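Local coordinates for protein aspartokinase (Synechocystis, PDB 3L76) that probably catalyses the ATP-dependent phosphorylation of L-aspartate to 4-phospho-L-aspartate, and binds lysine and threonine in pockets involving its ACT domains, at residues E201-A206 / A361-I366; R290-Q295 / S331-A336. All blocks are in the same frame, centred on the assembly; numbering follows the deposited sequence.

Interaction 1 (E201-A206 / A361-I366); sequences EMLELA and AGAGMI. With LYS (lysine), chain F.
Ala206 and Ile366 meet methyl to methyl, almost tip to tip, with CB of Ala206 3.7 Å from CD1 of Ile366. The isoleucine gets there by stretching: its chi2 of -168° leaves the chain extended, and CD1 heads for the turn that follows helix 199-204. A second apolar contact lies beside this one, where Leu203 CD2 sits 4.0 Å from Ala363 CB. Here the methyls meet at a bend, since CB of Leu203 does not point at the loop and one branch of the isobutyl group turns across to it. No hydrogen bond joins the two segments.

On the far side of the loop, Met365 serves a bound lysine. Its SD lies 3.5 Å from CG of the ligand, and its carbonyl O takes a weak hydrogen bond from the ligand N. The loop 361-366 thus packs on the end of the kinase-family helix on one side and, through Met365, lines a lysine pocket of the ACT region on the other. Glu204 reaches toward that pocket as well, bonding Ser392 OG and the backbone N of Glu393. Helix 215-224 flanks both segments, through Val218 against Leu203 and Pro215 against Ala363 and Ile366, while strand 520-533 packs on Glu204 and Leu205 through Val533.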
ATOM      1  N   GLU A 201     -16.269  32.289   9.356  1.00 33.91           N
ATOM      2  CA  GLU A 201     -17.394  32.263   8.442  1.00 45.18           C
ATOM      3  C   GLU A 201     -17.433  30.928   7.744  1.00 38.69           C
ATOM      4  O   GLU A 201     -18.492  30.343   7.582  1.00 50.69           O
ATOM      5  CB  GLU A 201     -17.299  33.392   7.411  1.00 40.03           C
ATOM      6  CG  GLU A 201     -17.464  34.782   7.994  1.00 42.44           C
ATOM      7  CD  GLU A 201     -17.196  35.876   6.989  1.00 59.37           C
ATOM      8  OE1 GLU A 201     -17.620  37.019   7.238  1.00 55.55           O
ATOM      9  OE2 GLU A 201     -16.559  35.594   5.956  1.00 62.67           O
ATOM     10  N   MET A 202     -16.264  30.448   7.333  1.00 59.22           N
ATOM     11  CA  MET A 202     -16.167  29.202   6.588  1.00 38.96           C
ATOM     12  C   MET A 202     -16.646  28.058   7.459  1.00 50.92           C
ATOM     13  O   MET A 202     -17.295  27.128   6.985  1.00 34.70           O
ATOM     14  CB  MET A 202     -14.731  28.964   6.132  1.00 50.63           C
ATOM     15  CG  MET A 202     -14.540  27.753   5.208  1.00 37.65           C
ATOM     16  SD  MET A 202     -15.405  27.905   3.640  1.00 48.44           S
ATOM     17  CE  MET A 202     -16.663  26.636   3.801  1.00 57.42           C
ATOM     18  N   LEU A 203     -16.323  28.141   8.742  1.00 49.82           N
ATOM     19  CA  LEU A 203     -16.769  27.142   9.699  1.00 33.29           C
ATOM     20  C   LEU A 203     -18.290  27.182   9.884  1.00 46.43           C
ATOM     21  O   LEU A 203     -18.947  26.149   9.856  1.00 36.91           O
ATOM     22  CB  LEU A 203     -16.045  27.316  11.040  1.00 41.14           C
ATOM     23  CG  LEU A 203     -14.540  26.985  11.039  1.00 43.39           C
ATOM     24  CD1 LEU A 203     -13.862  27.377  12.342  1.00 23.68           C
ATOM     25  CD2 LEU A 203     -14.306  25.509  10.776  1.00 30.27           C
ATOM     26  N   GLU A 204     -18.856  28.369  10.055  1.00 50.38           N
ATOM     27  CA  GLU A 204     -20.302  28.462  10.237  1.00 56.87           C
ATOM     28  C   GLU A 204     -21.044  28.099   8.953  1.00 61.16           C
ATOM     29  O   GLU A 204     -22.199  27.693   8.999  1.00 49.95           O
ATOM     30  CB  GLU A 204     -20.734  29.843  10.747  1.00 42.85           C
ATOM     31  CG  GLU A 204     -20.382  30.119  12.207  1.00 30.71           C
ATOM     32  CD  GLU A 204     -21.193  29.278  13.197  1.00 43.77           C
ATOM     33  OE1 GLU A 204     -21.870  28.320  12.784  1.00 38.44           O
ATOM     34  OE2 GLU A 204     -21.135  29.562  14.410  1.00 30.78           O
ATOM     35  N   LEU A 205     -20.365  28.231   7.814  1.00 52.22           N
ATOM     36  CA  LEU A 205     -20.947  27.877   6.520  1.00 52.14           C
ATOM     37  C   LEU A 205     -20.347  26.570   6.000  1.00 64.10           C
ATOM     38  O   LEU A 205     -20.237  26.363   4.793  1.00 40.46           O
ATOM     39  CB  LEU A 205     -20.739  29.001   5.491  1.00 35.48           C
ATOM     40  CG  LEU A 205     -21.510  30.310   5.713  1.00 54.56           C
ATOM     41  CD1 LEU A 205     -20.878  31.505   4.981  1.00 30.98           C
ATOM     42  CD2 LEU A 205     -22.981  30.154   5.329  1.00 44.49           C
ATOM     43  N   ALA A 206     -19.960  25.694   6.920  1.00 60.54           N
ATOM     44  CA  ALA A 206     -19.371  24.398   6.573  1.00 39.42           C
ATOM     45  C   ALA A 206     -20.008  23.730   5.359  1.00 55.13           C
ATOM     46  O   ALA A 206     -19.310  23.181   4.505  1.00 68.97           O
ATOM     47  CB  ALA A 206     -19.421  23.461   7.758  1.00 41.31           C
ATOM     48  N   ALA A 361     -16.959  25.383  21.543  1.00 34.06           N
ATOM     49  CA  ALA A 361     -16.844  25.678  20.127  1.00 36.21           C
ATOM     50  C   ALA A 361     -15.868  24.694  19.506  1.00 31.05           C
ATOM     51  O   ALA A 361     -14.893  24.305  20.142  1.00 38.91           O
ATOM     52  CB  ALA A 361     -16.375  27.101  19.947  1.00 24.07           C
ATOM     53  N   GLY A 362     -16.131  24.284  18.274  1.00 32.17           N
ATOM     54  CA  GLY A 362     -15.278  23.301  17.633  1.00 28.40           C
ATOM     55  C   GLY A 362     -15.805  22.687  16.361  1.00 38.70           C
ATOM     56  O   GLY A 362     -16.951  22.213  16.306  1.00 31.36           O
ATOM     57  N   ALA A 363     -14.952  22.698  15.336  1.00 27.38           N
ATOM     58  CA  ALA A 363     -15.268  22.075  14.058  1.00 36.80           C
ATOM     59  C   ALA A 363     -15.578  20.578  14.199  1.00 24.25           C
ATOM     60  O   ALA A 363     -16.416  20.032  13.486  1.00 36.97           O
ATOM     61  CB  ALA A 363     -14.141  22.298  13.094  1.00 33.41           C
ATOM     62  N   GLY A 364     -14.919  19.940  15.155  1.00 22.35           N
ATOM     63  CA  GLY A 364     -15.031  18.510  15.359  1.00 40.53           C
ATOM     64  C   GLY A 364     -16.375  18.023  15.850  1.00 52.87           C
ATOM     65  O   GLY A 364     -16.552  16.826  16.073  1.00 42.16           O
ATOM     66  N   MET A 365     -17.324  18.941  16.021  1.00 42.52           N
ATOM     67  CA  MET A 365     -18.631  18.570  16.556  1.00 35.13           C
ATOM     68  C   MET A 365     -19.616  18.403  15.410  1.00 40.00           C
ATOM     69  O   MET A 365     -20.647  17.758  15.559  1.00 34.77           O
ATOM     70  CB  MET A 365     -19.145  19.598  17.577  1.00 34.95           C
ATOM     71  CG  MET A 365     -19.720  20.885  16.952  1.00 38.37           C
ATOM     72  SD  MET A 365     -20.590  22.009  18.081  1.00 40.17           S
ATOM     73  CE  MET A 365     -19.320  22.380  19.301  1.00 26.00           C
ATOM     74  N   ILE A 366     -19.287  18.981  14.260  1.00 28.55           N
ATOM     75  CA  ILE A 366     -20.095  18.804  13.055  1.00 40.90           C
ATOM     76  C   ILE A 366     -20.328  17.321  12.724  1.00 39.43           C
ATOM     77  O   ILE A 366     -19.390  16.590  12.446  1.00 44.58           O
ATOM     78  CB  ILE A 366     -19.443  19.493  11.842  1.00 31.81           C
ATOM     79  CG1 ILE A 366     -19.139  20.958  12.161  1.00 34.07           C
ATOM     80  CG2 ILE A 366     -20.318  19.351  10.605  1.00 20.36           C
ATOM     81  CD1 ILE A 366     -18.777  21.792  10.960  1.00 40.73           C
TER
HETATM   82  N   LYS F 604     -23.796  17.128  16.242  1.00 21.46           N
HETATM   83  CA  LYS F 604     -23.530  17.418  17.656  1.00 21.10           C
HETATM   84  C   LYS F 604     -24.116  16.388  18.612  1.00 42.55           C
HETATM   85  O   LYS F 604     -25.032  15.627  18.220  1.00 25.67           O
HETATM   86  CB  LYS F 604     -24.023  18.829  18.022  1.00 26.87           C
HETATM   87  CG  LYS F 604     -23.278  19.948  17.300  1.00 27.23           C
HETATM   88  CD  LYS F 604     -24.025  21.272  17.329  1.00 31.58           C
HETATM   89  CE  LYS F 604     -25.043  21.353  16.209  1.00 48.78           C
HETATM   90  NZ  LYS F 604     -24.769  22.477  15.264  1.00 28.67           N
HETATM   91  OXT LYS F 604     -23.662  16.319  19.783  1.00 21.86           O

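Interaction 2 (R290-Q295 / S331-A336); sequences RDIAQQ and SAIAPA
Ile333 reaches over from one helix of an ACT domain to Asp291 and Ile292 on the other. In this beta-alpha-beta-beta-alpha-beta fold the two helices, 284-294 and 323-333, lie side by side on the antiparallel sheet, and the contact joins their C-terminal parts. The nearest CA pair, Asp291 and Ile333, is 7.3 Å apart, and no hydrogen bond crosses.

On its segment Ile333 makes all the contacts. Its CG1 is anti to the carbonyl carbon and its chi2 is 167°, which carries CD1 straight out to the neighbouring helix. There the isoleucine meets Asp291 at a slant, with CG1 3.7 Å from the aspartate CB. The carboxylate runs out alongside the isoleucine, OD2 lying beside the CG1 and CG2 branches, 3.5 Å from CG1. Toward the inside, Ile292 stands at about a right angle to Ile333, its CG1 4.2 Å from CD1. Cutting Ile333 back to an alanine is likely to open a gap between the helices, leaving Ile292 CG1 and Asp291 CB without this apolar partner.

Farther out, Lys287 and Leu288, about one turn earlier on helix 284-294, also touch Ile333. A long, weak ion pair from Lys287 NZ to Asp291 OD2 may help to hold the carboxylate where it lies. Ile292 packs in addition on Thr330 of the facing helix and on Val297, which follows its own helix. Behind Ile333, Ser331 and Ala334 rest on Ile349 of strand 348-361, setting the second helix against the sheet. The chain beyond Ile333 keeps helical torsions through Ala336, whose N donates a 2.9 Å hydrogen bond to Ile333 O.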
ATOM      1  N   ARG A 290     -36.890  45.061  13.999  1.00 53.77           N
ATOM      2  CA  ARG A 290     -36.800  46.270  13.198  1.00 60.59           C
ATOM      3  C   ARG A 290     -36.803  47.492  14.114  1.00 67.36           C
ATOM      4  O   ARG A 290     -35.903  48.323  14.038  1.00 73.08           O
ATOM      5  CB  ARG A 290     -37.927  46.355  12.173  1.00 67.76           C
ATOM      6  CG  ARG A 290     -37.702  45.547  10.904  1.00 79.95           C
ATOM      7  CD  ARG A 290     -38.628  46.039   9.804  1.00 92.38           C
ATOM      8  NE  ARG A 290     -40.000  46.176  10.288  1.00100.06           N
ATOM      9  CZ  ARG A 290     -41.032  45.467   9.842  1.00 84.46           C
ATOM     10  NH1 ARG A 290     -40.861  44.573   8.874  1.00 90.53           N
ATOM     11  NH2 ARG A 290     -42.239  45.658  10.357  1.00 56.57           N
ATOM     12  N   ASP A 291     -37.797  47.588  14.996  1.00 56.01           N
ATOM     13  CA  ASP A 291     -37.894  48.736  15.888  1.00 60.40           C
ATOM     14  C   ASP A 291     -36.698  48.829  16.826  1.00 69.13           C
ATOM     15  O   ASP A 291     -36.133  49.906  17.001  1.00 75.76           O
ATOM     16  CB  ASP A 291     -39.203  48.729  16.684  1.00 70.30           C
ATOM     17  CG  ASP A 291     -40.432  48.816  15.800  1.00 81.44           C
ATOM     18  OD1 ASP A 291     -40.300  49.215  14.624  1.00 81.22           O
ATOM     19  OD2 ASP A 291     -41.535  48.484  16.286  1.00104.71           O
ATOM     20  N   ILE A 292     -36.301  47.709  17.424  1.00 64.52           N
ATOM     21  CA  ILE A 292     -35.107  47.700  18.265  1.00 47.14           C
ATOM     22  C   ILE A 292     -33.875  48.245  17.535  1.00 57.84           C
ATOM     23  O   ILE A 292     -33.069  48.986  18.110  1.00 55.93           O
ATOM     24  CB  ILE A 292     -34.804  46.305  18.812  1.00 41.69           C
ATOM     25  CG1 ILE A 292     -35.950  45.826  19.695  1.00 43.88           C
ATOM     26  CG2 ILE A 292     -33.481  46.298  19.591  1.00 33.82           C
ATOM     27  CD1 ILE A 292     -35.839  44.371  20.125  1.00 52.19           C
ATOM     28  N   ALA A 293     -33.738  47.896  16.263  1.00 50.70           N
ATOM     29  CA  ALA A 293     -32.571  48.320  15.504  1.00 44.92           C
ATOM     30  C   ALA A 293     -32.614  49.811  15.203  1.00 62.16           C
ATOM     31  O   ALA A 293     -31.573  50.461  15.085  1.00 65.16           O
ATOM     32  CB  ALA A 293     -32.447  47.508  14.230  1.00 36.48           C
ATOM     33  N   GLN A 294     -33.822  50.355  15.082  1.00 67.52           N
ATOM     34  CA  GLN A 294     -33.997  51.793  14.897  1.00 73.72           C
ATOM     35  C   GLN A 294     -33.418  52.605  16.061  1.00 56.90           C
ATOM     36  O   GLN A 294     -33.012  53.746  15.881  1.00 78.87           O
ATOM     37  CB  GLN A 294     -35.468  52.143  14.685  1.00 79.49           C
ATOM     38  CG  GLN A 294     -35.996  51.838  13.288  1.00 97.43           C
ATOM     39  CD  GLN A 294     -37.487  52.115  13.158  1.00112.84           C
ATOM     40  OE1 GLN A 294     -38.217  52.126  14.150  1.00117.49           O
ATOM     41  NE2 GLN A 294     -37.945  52.334  11.929  1.00 98.09           N
ATOM     42  N   GLN A 295     -33.383  52.014  17.247  1.00 50.93           N
ATOM     43  CA  GLN A 295     -32.647  52.586  18.369  1.00 64.13           C
ATOM     44  C   GLN A 295     -31.130  52.340  18.300  1.00 72.62           C
ATOM     45  O   GLN A 295     -30.392  52.737  19.202  1.00 62.67           O
ATOM     46  CB  GLN A 295     -33.177  52.032  19.685  1.00 62.43           C
ATOM     47  CG  GLN A 295     -34.615  52.380  19.961  1.00 71.41           C
ATOM     48  CD  GLN A 295     -34.880  53.868  19.851  1.00 87.07           C
ATOM     49  OE1 GLN A 295     -35.781  54.297  19.125  1.00 80.60           O
ATOM     50  NE2 GLN A 295     -34.086  54.669  20.565  1.00 76.50           N
ATOM     51  N   SER A 331     -40.903  47.206  25.455  1.00 59.39           N
ATOM     52  CA  SER A 331     -42.162  47.501  26.137  1.00 60.14           C
ATOM     53  C   SER A 331     -43.093  48.362  25.297  1.00 61.39           C
ATOM     54  O   SER A 331     -44.314  48.327  25.486  1.00 55.62           O
ATOM     55  CB  SER A 331     -41.926  48.165  27.496  1.00 58.39           C
ATOM     56  OG  SER A 331     -41.529  47.211  28.471  1.00 80.56           O
ATOM     57  N   ALA A 332     -42.521  49.110  24.358  1.00 46.28           N
ATOM     58  CA  ALA A 332     -43.312  50.039  23.560  1.00 52.99           C
ATOM     59  C   ALA A 332     -43.846  49.431  22.258  1.00 48.87           C
ATOM     60  O   ALA A 332     -44.926  49.782  21.794  1.00 72.48           O
ATOM     61  CB  ALA A 332     -42.516  51.305  23.284  1.00 39.62           C
ATOM     62  N   ILE A 333     -43.083  48.524  21.666  1.00 55.91           N
ATOM     63  CA  ILE A 333     -43.544  47.805  20.485  1.00 70.84           C
ATOM     64  C   ILE A 333     -44.651  46.807  20.844  1.00 80.12           C
ATOM     65  O   ILE A 333     -45.616  46.631  20.099  1.00 62.30           O
ATOM     66  CB  ILE A 333     -42.407  47.013  19.839  1.00 72.67           C
ATOM     67  CG1 ILE A 333     -41.156  47.881  19.709  1.00 96.34           C
ATOM     68  CG2 ILE A 333     -42.847  46.472  18.492  1.00 64.46           C
ATOM     69  CD1 ILE A 333     -39.921  47.091  19.363  1.00 96.24           C
ATOM     70  N   ALA A 334     -44.499  46.162  21.996  1.00 53.50           N
ATOM     71  CA  ALA A 334     -45.389  45.081  22.417  1.00 60.46           C
ATOM     72  C   ALA A 334     -46.895  45.306  22.182  1.00 62.64           C
ATOM     73  O   ALA A 334     -47.550  44.468  21.567  1.00 53.77           O
ATOM     74  CB  ALA A 334     -45.117  44.690  23.888  1.00 38.05           C
ATOM     75  N   PRO A 335     -47.455  46.415  22.694  1.00 69.43           N
ATOM     76  CA  PRO A 335     -48.902  46.619  22.523  1.00 81.95           C
ATOM     77  C   PRO A 335     -49.362  46.497  21.067  1.00 50.81           C
ATOM     78  O   PRO A 335     -50.468  46.028  20.806  1.00 54.47           O
ATOM     79  CB  PRO A 335     -49.120  48.041  23.048  1.00 73.86           C
ATOM     80  CG  PRO A 335     -48.030  48.226  24.044  1.00 79.46           C
ATOM     81  CD  PRO A 335     -46.835  47.495  23.481  1.00 51.33           C
ATOM     82  N   ALA A 336     -48.508  46.882  20.132  1.00 57.66           N
ATOM     83  CA  ALA A 336     -48.823  46.760  18.711  1.00 52.44           C
ATOM     84  C   ALA A 336     -48.939  45.313  18.229  1.00 56.12           C
ATOM     85  O   ALA A 336     -49.413  45.073  17.124  1.00 72.56           O
ATOM     86  CB  ALA A 336     -47.793  47.510  17.869  1.00 54.60           C
TER

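In the fold
The two contacts lie far apart, with centres about 33 Å from each other and nearest atoms about 19 Å apart. Along the chain, interaction 2 falls between the two segments of interaction 1. Interaction 1, near the centre of the chain, joins the kinase-family region to an ACT region and includes Met365 of a lysine pocket. Interaction 2 lies about 32 Å from that centre and is internal to one ACT domain. It touches no ligand, but the Ile292 side chain is about 7 Å from a second bound lysine and that of Ile333 about 11 Å from a bound threonine. Thus interaction 1 takes part in a lysine pocket, while interaction 2 stands back from the ligands, which are probably regulatory in this allosteric enzyme.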